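Local coordinates for lipolytic protein G-D-S-L family (Veillonella parvula DSM 2008, PDB 4RW0), which probably hydrolyses ester bonds as a lipase or acylhydrolase of the GDSL (SGNH hydrolase) family, its precise substrate being unknown, at residues A[27-32]-A[173-178]; A[69-74]-A[180-185]. All coordinates share one frame; numbering follows the deposited sequence.

Interaction 1: A[27-32]-A[173-178]. With NA (sodium ion), chain D.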
ATOM      1  N   GLU A  27       1.911  -8.032   8.538  1.00 19.02           N
ATOM      2  CA  GLU A  27       2.256  -9.096   9.380  1.00 20.16           C
ATOM      3  C   GLU A  27       1.103 -10.028   9.721  1.00 18.88           C
ATOM      4  O   GLU A  27       1.289 -11.239   9.829  1.00 17.83           O
ATOM      5  CB  GLU A  27       2.933  -8.508  10.621  1.00 21.50           C
ATOM      6  CG  GLU A  27       4.380  -8.060  10.390  1.00 22.96           C
ATOM      7  CD  GLU A  27       4.518  -6.749   9.618  1.00 23.44           C
ATOM      8  OE1 GLU A  27       3.628  -5.878   9.734  1.00 21.95           O
ATOM      9  OE2 GLU A  27       5.526  -6.586   8.892  1.00 24.60           O
ATOM     10  N   ILE A  28      -0.083  -9.454   9.870  1.00 20.42           N
ATOM     11  CA  ILE A  28      -1.332 -10.228   9.993  1.00 21.16           C
ATOM     12  C   ILE A  28      -1.484 -11.138   8.779  1.00 20.31           C
ATOM     13  O   ILE A  28      -1.772 -12.335   8.910  1.00 18.82           O
ATOM     14  CB  ILE A  28      -2.569  -9.279  10.192  1.00 21.15           C
ATOM     15  CG1 ILE A  28      -2.438  -8.593  11.545  1.00 21.40           C
ATOM     16  CG2 ILE A  28      -3.818 -10.104  10.182  1.00 23.19           C
ATOM     17  CD1 ILE A  28      -3.468  -7.511  11.795  1.00 23.03           C
ATOM     18  N   CYS A  29      -1.239 -10.602   7.594  1.00 19.75           N
ATOM     19  CA  CYS A  29      -1.369 -11.403   6.408  1.00 20.35           C
ATOM     20  C   CYS A  29      -0.354 -12.541   6.409  1.00 22.36           C
ATOM     21  O   CYS A  29      -0.689 -13.693   6.109  1.00 22.87           O
ATOM     22  CB  CYS A  29      -1.244 -10.618   5.137  1.00 20.15           C
ATOM     23  SG  CYS A  29      -2.532  -9.460   4.785  1.00 23.63           S
ATOM     24  N   ASP A  30       0.862 -12.257   6.831  1.00 20.39           N
ATOM     25  CA  ASP A  30       1.872 -13.274   6.811  1.00 22.17           C
ATOM     26  C   ASP A  30       1.539 -14.460   7.777  1.00 24.03           C
ATOM     27  O   ASP A  30       1.881 -15.652   7.476  1.00 20.87           O
ATOM     28  CB  ASP A  30       3.205 -12.683   7.244  1.00 22.43           C
ATOM     29  CG  ASP A  30       4.365 -13.657   7.040  1.00 26.73           C
ATOM     30  OD1 ASP A  30       4.830 -13.887   5.947  1.00 28.00           O
ATOM     31  OD2 ASP A  30       4.826 -14.205   7.999  1.00 31.07           O
ATOM     32  N   ALA A  31       0.915 -14.097   8.906  1.00 22.90           N
ATOM     33  CA  ALA A  31       0.523 -15.078   9.917  1.00 25.73           C
ATOM     34  C   ALA A  31      -0.713 -15.806   9.452  1.00 25.52           C
ATOM     35  O   ALA A  31      -1.009 -16.908   9.951  1.00 28.43           O
ATOM     36  CB  ALA A  31       0.277 -14.408  11.272  1.00 27.16           C
ATOM     37  N   SER A  32      -1.450 -15.256   8.503  1.00 24.60           N
ATOM     38  CA  SER A  32      -2.668 -15.923   8.055  1.00 24.94           C
ATOM     39  C   SER A  32      -2.503 -16.853   6.893  1.00 30.19           C
ATOM     40  O   SER A  32      -3.398 -17.633   6.639  1.00 28.06           O
ATOM     41  CB  SER A  32      -3.729 -14.904   7.632  1.00 28.34           C
ATOM     42  OG  SER A  32      -3.920 -13.973   8.686  1.00 29.90           O
ATOM     43  N   LEU A 173      -8.774  -4.594   9.722  1.00 18.87           N
ATOM     44  CA  LEU A 173      -9.689  -4.478   8.597  1.00 18.93           C
ATOM     45  C   LEU A 173      -8.928  -4.414   7.257  1.00 20.40           C
ATOM     46  O   LEU A 173      -9.333  -4.998   6.267  1.00 19.17           O
ATOM     47  CB  LEU A 173     -10.588  -3.261   8.750  1.00 20.83           C
ATOM     48  CG  LEU A 173     -11.591  -3.337   9.939  1.00 24.33           C
ATOM     49  CD1 LEU A 173     -12.423  -2.062  10.100  1.00 25.86           C
ATOM     50  CD2 LEU A 173     -12.518  -4.522   9.810  1.00 24.30           C
HETATM   51  N   MSE A 174      -7.781  -3.745   7.263  1.00 18.91           N
HETATM   52  CA  MSE A 174      -6.939  -3.670   6.044  1.00 18.49           C
HETATM   53  C   MSE A 174      -6.426  -5.021   5.719  1.00 17.57           C
HETATM   54  O   MSE A 174      -6.462  -5.408   4.602  1.00 20.09           O
HETATM   55  CB  MSE A 174      -5.808  -2.645   6.275  1.00 18.33           C
HETATM   56  CG  MSE A 174      -6.210  -1.202   6.256  1.00 20.17           C
HETATM   57 SE   MSE A 174      -4.642  -0.039   6.623  1.00 21.73          SE
HETATM   58  CE  MSE A 174      -3.622  -0.230   4.928  1.00 23.38           C
ATOM     59  N   ALA A 175      -5.995  -5.786   6.717  1.00 18.46           N
ATOM     60  CA  ALA A 175      -5.459  -7.143   6.489  1.00 20.91           C
ATOM     61  C   ALA A 175      -6.512  -8.034   5.838  1.00 21.95           C
ATOM     62  O   ALA A 175      -6.221  -8.734   4.898  1.00 19.61           O
ATOM     63  CB  ALA A 175      -5.011  -7.775   7.830  1.00 19.67           C
ATOM     64  N   TYR A 176      -7.730  -7.979   6.346  1.00 21.52           N
ATOM     65  CA  TYR A 176      -8.850  -8.753   5.740  1.00 20.76           C
ATOM     66  C   TYR A 176      -9.077  -8.375   4.312  1.00 21.38           C
ATOM     67  O   TYR A 176      -9.203  -9.251   3.425  1.00 24.56           O
ATOM     68  CB  TYR A 176     -10.154  -8.653   6.554  1.00 21.39           C
ATOM     69  CG  TYR A 176      -9.997  -8.875   8.016  1.00 21.52           C
ATOM     70  CD1 TYR A 176      -9.078  -9.759   8.510  1.00 25.12           C
ATOM     71  CD2 TYR A 176     -10.835  -8.263   8.915  1.00 25.03           C
ATOM     72  CE1 TYR A 176      -8.924  -9.975   9.873  1.00 22.67           C
ATOM     73  CE2 TYR A 176     -10.721  -8.487  10.268  1.00 23.42           C
ATOM     74  CZ  TYR A 176      -9.751  -9.322  10.732  1.00 26.15           C
ATOM     75  OH  TYR A 176      -9.614  -9.537  12.092  1.00 29.32           O
ATOM     76  N   LYS A 177      -9.063  -7.094   4.049  1.00 19.62           N
ATOM     77  CA  LYS A 177      -9.272  -6.650   2.682  1.00 21.55           C
ATOM     78  C   LYS A 177      -8.105  -7.085   1.780  1.00 23.24           C
ATOM     79  O   LYS A 177      -8.343  -7.522   0.690  1.00 20.46           O
ATOM     80  CB  LYS A 177      -9.365  -5.154   2.653  1.00 22.11           C
ATOM     81  CG  LYS A 177      -9.670  -4.570   1.297  1.00 29.06           C
ATOM     82  CD  LYS A 177     -11.042  -5.018   0.788  1.00 30.56           C
ATOM     83  CE  LYS A 177     -11.563  -3.997  -0.186  1.00 39.00           C
ATOM     84  NZ  LYS A 177     -12.980  -4.330  -0.473  1.00 46.28           N
ATOM     85  N   ALA A 178      -6.857  -7.055   2.280  1.00 20.72           N
ATOM     86  CA  ALA A 178      -5.671  -7.514   1.457  1.00 19.33           C
ATOM     87  C   ALA A 178      -5.725  -9.015   1.226  1.00 20.29           C
ATOM     88  O   ALA A 178      -5.400  -9.522   0.152  1.00 19.10           O
ATOM     89  CB  ALA A 178      -4.380  -7.184   2.219  1.00 19.84           C
TER
HETATM   90 NA    NA D 502       3.184 -16.931   5.851  1.00 19.91          NA
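Two helices that lie together on one side of the parallel sheet of this SGNH-hydrolase alpha/beta fold meet where Ile28 and Cys29 face Ala175 and Ala178. The helix segments 27-32 and 173-178 cross at -52° with their axes 9.2 Å apart, and alanine on the second helix lets the larger side chains of the first come close to its backbone. The tightest point lies between Ile28 and Ala175, where the branch methyl CG2 of Ile28 sits 3.5 Å from CB of Ala175. With CG1 beside the backbone N (chi1 -67°), the isoleucine has CG2 anti to that nitrogen, and this shorter branch, together with CB, makes the contact. One turn further along the second helix, Cys29 takes over: its SG lies 3.9 Å from CB of Ala178 and 3.8 Å from the carbonyl O of Ala175, so the thiol rests across the span between the two alanines. The interface is thus apolar and small, burying 162 Å² in all, and Trp25, earlier on the first helix, extends it by touching Ala175 and Ala178. On the C-terminal turn of helix 25-32 the OG of Ser32 bonds back to the carbonyl O of Ile28, approaching from above the carbonyl plane. The same helix end supplies part of a sodium site, which the backbone carbonyls of Ile33 and Val36 help to build, while OD1 of Asp30 is hydrogen-bonded to the backbone N of Phe38. The Asp30 carbonyl O binds the sodium ion at 2.4 Å.

Interaction 2: A[69-74]-A[180-185]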
ATOM      1  N   HIS A  69       5.330 -11.727  -6.206  1.00 20.56           N
ATOM      2  CA  HIS A  69       4.534 -10.535  -6.275  1.00 21.93           C
ATOM      3  C   HIS A  69       5.177  -9.408  -5.476  1.00 20.28           C
ATOM      4  O   HIS A  69       5.895  -9.631  -4.487  1.00 22.44           O
ATOM      5  CB  HIS A  69       3.060 -10.835  -5.785  1.00 23.80           C
ATOM      6  CG  HIS A  69       2.288 -11.682  -6.765  1.00 23.18           C
ATOM      7  ND1 HIS A  69       2.505 -13.040  -6.913  1.00 27.18           N
ATOM      8  CD2 HIS A  69       1.275 -11.376  -7.612  1.00 26.68           C
ATOM      9  CE1 HIS A  69       1.685 -13.527  -7.826  1.00 26.50           C
ATOM     10  NE2 HIS A  69       0.951 -12.531  -8.288  1.00 28.84           N
ATOM     11  N   ILE A  70       4.943  -8.212  -5.928  1.00 19.28           N
ATOM     12  CA  ILE A  70       5.480  -6.998  -5.349  1.00 19.50           C
ATOM     13  C   ILE A  70       4.315  -6.075  -5.060  1.00 20.18           C
ATOM     14  O   ILE A  70       3.636  -5.581  -5.965  1.00 21.46           O
ATOM     15  CB  ILE A  70       6.496  -6.321  -6.250  1.00 21.23           C
ATOM     16  CG1 ILE A  70       7.596  -7.278  -6.578  1.00 22.15           C
ATOM     17  CG2 ILE A  70       7.045  -5.035  -5.639  1.00 21.45           C
ATOM     18  CD1 ILE A  70       8.439  -6.878  -7.718  1.00 24.46           C
ATOM     19  N   PHE A  71       4.090  -5.815  -3.771  1.00 17.72           N
ATOM     20  CA  PHE A  71       3.063  -4.876  -3.373  1.00 17.98           C
ATOM     21  C   PHE A  71       3.642  -3.457  -3.230  1.00 16.55           C
ATOM     22  O   PHE A  71       4.699  -3.329  -2.677  1.00 20.61           O
ATOM     23  CB  PHE A  71       2.470  -5.337  -2.015  1.00 18.76           C
ATOM     24  CG  PHE A  71       1.579  -4.271  -1.367  1.00 20.54           C
ATOM     25  CD1 PHE A  71       0.223  -4.200  -1.700  1.00 19.57           C
ATOM     26  CD2 PHE A  71       2.100  -3.278  -0.576  1.00 20.44           C
ATOM     27  CE1 PHE A  71      -0.581  -3.245  -1.168  1.00 18.42           C
ATOM     28  CE2 PHE A  71       1.262  -2.283  -0.043  1.00 19.78           C
ATOM     29  CZ  PHE A  71      -0.082  -2.268  -0.380  1.00 19.72           C
ATOM     30  N   LEU A  72       2.985  -2.423  -3.727  1.00 17.53           N
ATOM     31  CA  LEU A  72       3.419  -1.054  -3.625  1.00 21.42           C
ATOM     32  C   LEU A  72       2.235  -0.183  -3.161  1.00 21.15           C
ATOM     33  O   LEU A  72       1.114  -0.270  -3.665  1.00 22.08           O
ATOM     34  CB  LEU A  72       3.764  -0.465  -5.007  1.00 25.33           C
ATOM     35  CG  LEU A  72       4.673  -1.270  -5.842  1.00 31.54           C
ATOM     36  CD1 LEU A  72       4.823  -0.615  -7.196  1.00 30.18           C
ATOM     37  CD2 LEU A  72       5.985  -1.305  -5.082  1.00 33.29           C
HETATM   38  N   MSE A  73       2.534   0.741  -2.300  1.00 20.30           N
HETATM   39  CA  MSE A  73       1.551   1.756  -1.912  1.00 19.57           C
HETATM   40  C   MSE A  73       2.242   2.937  -1.299  1.00 20.68           C
HETATM   41  O   MSE A  73       3.033   2.777  -0.319  1.00 20.49           O
HETATM   42  CB  MSE A  73       0.538   1.118  -0.905  1.00 20.86           C
HETATM   43  CG  MSE A  73      -0.397   2.190  -0.451  1.00 21.80           C
HETATM   44 SE   MSE A  73      -1.831   1.418   0.754  1.00 24.75          SE
HETATM   45  CE  MSE A  73      -0.781   0.788   2.334  1.00 22.19           C
ATOM     46  N   CYS A  74       1.983   4.166  -1.776  1.00 21.13           N
ATOM     47  CA  CYS A  74       2.663   5.329  -1.213  1.00 23.55           C
ATOM     48  C   CYS A  74       1.980   6.636  -1.655  1.00 25.36           C
ATOM     49  O   CYS A  74       1.087   6.626  -2.478  1.00 24.77           O
ATOM     50  CB  CYS A  74       4.134   5.319  -1.673  1.00 27.70           C
ATOM     51  SG  CYS A  74       5.283   6.050  -0.495  1.00 32.25           S
ATOM     52  N   GLU A 180      -8.301 -10.766   0.650  1.00 26.26           N
ATOM     53  CA  GLU A 180      -9.199 -11.115  -0.422  1.00 27.50           C
ATOM     54  C   GLU A 180      -8.401 -11.251  -1.723  1.00 31.90           C
ATOM     55  O   GLU A 180      -8.775 -12.048  -2.555  1.00 28.91           O
ATOM     56  CB  GLU A 180     -10.279 -10.098  -0.614  1.00 29.30           C
ATOM     57  CG  GLU A 180     -11.258  -9.959   0.559  1.00 32.50           C
ATOM     58  CD  GLU A 180     -12.261  -8.774   0.338  1.00 40.24           C
ATOM     59  OE1 GLU A 180     -12.615  -8.488  -0.827  1.00 43.64           O
ATOM     60  OE2 GLU A 180     -12.654  -8.076   1.322  1.00 39.68           O
ATOM     61  N   VAL A 181      -7.285 -10.533  -1.858  1.00 28.36           N
ATOM     62  CA  VAL A 181      -6.415 -10.629  -3.070  1.00 26.15           C
ATOM     63  C   VAL A 181      -5.358 -11.648  -2.867  1.00 25.45           C
ATOM     64  O   VAL A 181      -5.194 -12.558  -3.701  1.00 31.03           O
ATOM     65  CB  VAL A 181      -5.767  -9.271  -3.343  1.00 29.76           C
ATOM     66  CG1 VAL A 181      -4.548  -9.378  -4.295  1.00 29.23           C
ATOM     67  CG2 VAL A 181      -6.789  -8.308  -3.870  1.00 29.26           C
ATOM     68  N   PHE A 182      -4.649 -11.607  -1.723  1.00 24.43           N
ATOM     69  CA  PHE A 182      -3.495 -12.485  -1.523  1.00 23.51           C
ATOM     70  C   PHE A 182      -3.837 -13.956  -1.458  1.00 30.44           C
ATOM     71  O   PHE A 182      -3.012 -14.808  -1.814  1.00 32.36           O
ATOM     72  CB  PHE A 182      -2.674 -12.159  -0.250  1.00 24.37           C
ATOM     73  CG  PHE A 182      -2.047 -10.788  -0.229  1.00 23.40           C
ATOM     74  CD1 PHE A 182      -1.487 -10.218  -1.375  1.00 27.18           C
ATOM     75  CD2 PHE A 182      -1.939 -10.107   0.954  1.00 23.97           C
ATOM     76  CE1 PHE A 182      -0.877  -8.965  -1.313  1.00 27.76           C
ATOM     77  CE2 PHE A 182      -1.358  -8.839   1.015  1.00 25.71           C
ATOM     78  CZ  PHE A 182      -0.832  -8.279  -0.131  1.00 23.58           C
ATOM     79  N   THR A 183      -5.007 -14.271  -0.929  1.00 32.34           N
ATOM     80  CA  THR A 183      -5.441 -15.648  -0.781  1.00 35.01           C
ATOM     81  C   THR A 183      -5.745 -16.322  -2.128  1.00 34.18           C
ATOM     82  O   THR A 183      -5.676 -17.533  -2.252  1.00 36.53           O
ATOM     83  CB  THR A 183      -6.677 -15.708   0.163  1.00 37.50           C
ATOM     84  OG1 THR A 183      -6.242 -15.361   1.483  1.00 43.97           O
ATOM     85  CG2 THR A 183      -7.154 -17.046   0.268  1.00 44.77           C
ATOM     86  N   ARG A 184      -6.087 -15.549  -3.126  1.00 37.17           N
ATOM     87  CA  ARG A 184      -6.447 -16.083  -4.406  1.00 45.79           C
ATOM     88  C   ARG A 184      -5.240 -16.172  -5.357  1.00 50.09           C
ATOM     89  O   ARG A 184      -5.406 -16.545  -6.503  1.00 52.25           O
ATOM     90  CB  ARG A 184      -7.517 -15.188  -5.044  1.00 48.51           C
ATOM     91  CG  ARG A 184      -8.930 -15.241  -4.458  1.00 59.66           C
ATOM     92  CD  ARG A 184      -9.809 -14.276  -5.277  1.00 74.04           C
ATOM     93  NE  ARG A 184     -11.219 -14.179  -4.864  1.00 94.56           N
ATOM     94  CZ  ARG A 184     -12.246 -14.811  -5.448  1.00102.79           C
ATOM     95  NH1 ARG A 184     -12.056 -15.638  -6.476  1.00103.73           N
ATOM     96  NH2 ARG A 184     -13.482 -14.628  -4.986  1.00102.12           N
ATOM     97  N   LEU A 185      -4.044 -15.790  -4.916  1.00 50.08           N
ATOM     98  CA  LEU A 185      -2.846 -15.944  -5.742  1.00 51.05           C
ATOM     99  C   LEU A 185      -2.383 -17.404  -5.647  1.00 57.23           C
ATOM    100  O   LEU A 185      -1.974 -17.959  -6.666  1.00 51.95           O
ATOM    101  CB  LEU A 185      -1.700 -15.010  -5.307  1.00 46.64           C
ATOM    102  CG  LEU A 185      -2.029 -13.529  -5.143  1.00 41.84           C
ATOM    103  CD1 LEU A 185      -0.824 -12.817  -4.534  1.00 40.07           C
ATOM    104  CD2 LEU A 185      -2.415 -12.860  -6.443  1.00 40.73           C
TER
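His69 and Leu185 both hold CG beside the backbone N, at chi1 -71° and -51°, and with these torsions their side chains approach from opposite directions between strand 69-73 and the chain's C-terminus. The methyl CD1 of Leu185 stands over the centre of the imidazole, 3.9 Å from the centroid of the His69 ring and only 6° off its normal, a nearly ideal CH-pi contact. The second methyl, CD2, stands on the same side of the ring but beyond its rim, 3.9 Å from NE2 of His69. Farther along the strand, Phe71 is met more loosely by Phe182: CD1 of Phe71 lies 4.5 Å from CZ of Phe182, near the plane of the Phe182 ring and at its edge. Each phenylalanine also has an edge-to-face aromatic neighbour, Trp25 for Phe71 and Phe38 for Phe182. Were His69 reduced to an alanine, CD1 of Leu185 would lose the ring face it rests on, which would probably open a gap there and leave the terminal side chain freer to move. A type I turn from Phe182 to Leu185 brings the last residue back over the sheet, where it also touches Ile106 of the adjoining strand. Packing of the C-terminal helix and tail on a central strand of a parallel sheet in this way belongs to the three-layer alpha/beta/alpha sandwich of the SGNH hydrolases.

How the interactions relate
Helix 168-182 is common to both interactions, whose centres lie 10 Å apart: interaction 1 uses its middle turns, interaction 2 its last turn and the tail beyond. The segments alternate along the chain, in the order 27-32, 69-74, 173-178, 180-185, so the closing helix packs against two earlier elements in turn, first a neighbouring helix and then the middle strand of the five-stranded sheet. The two contacts touch directly, with SG of Cys29 3.9 Å from CD2 of Phe182, and the selenomethionines Met174 and Met73 also meet through their CE methyls. Helices 25-32 and 168-182 thus pack on each other and on the same side of the sheet, with Phe71 and Met73 of strand 69-73 facing them.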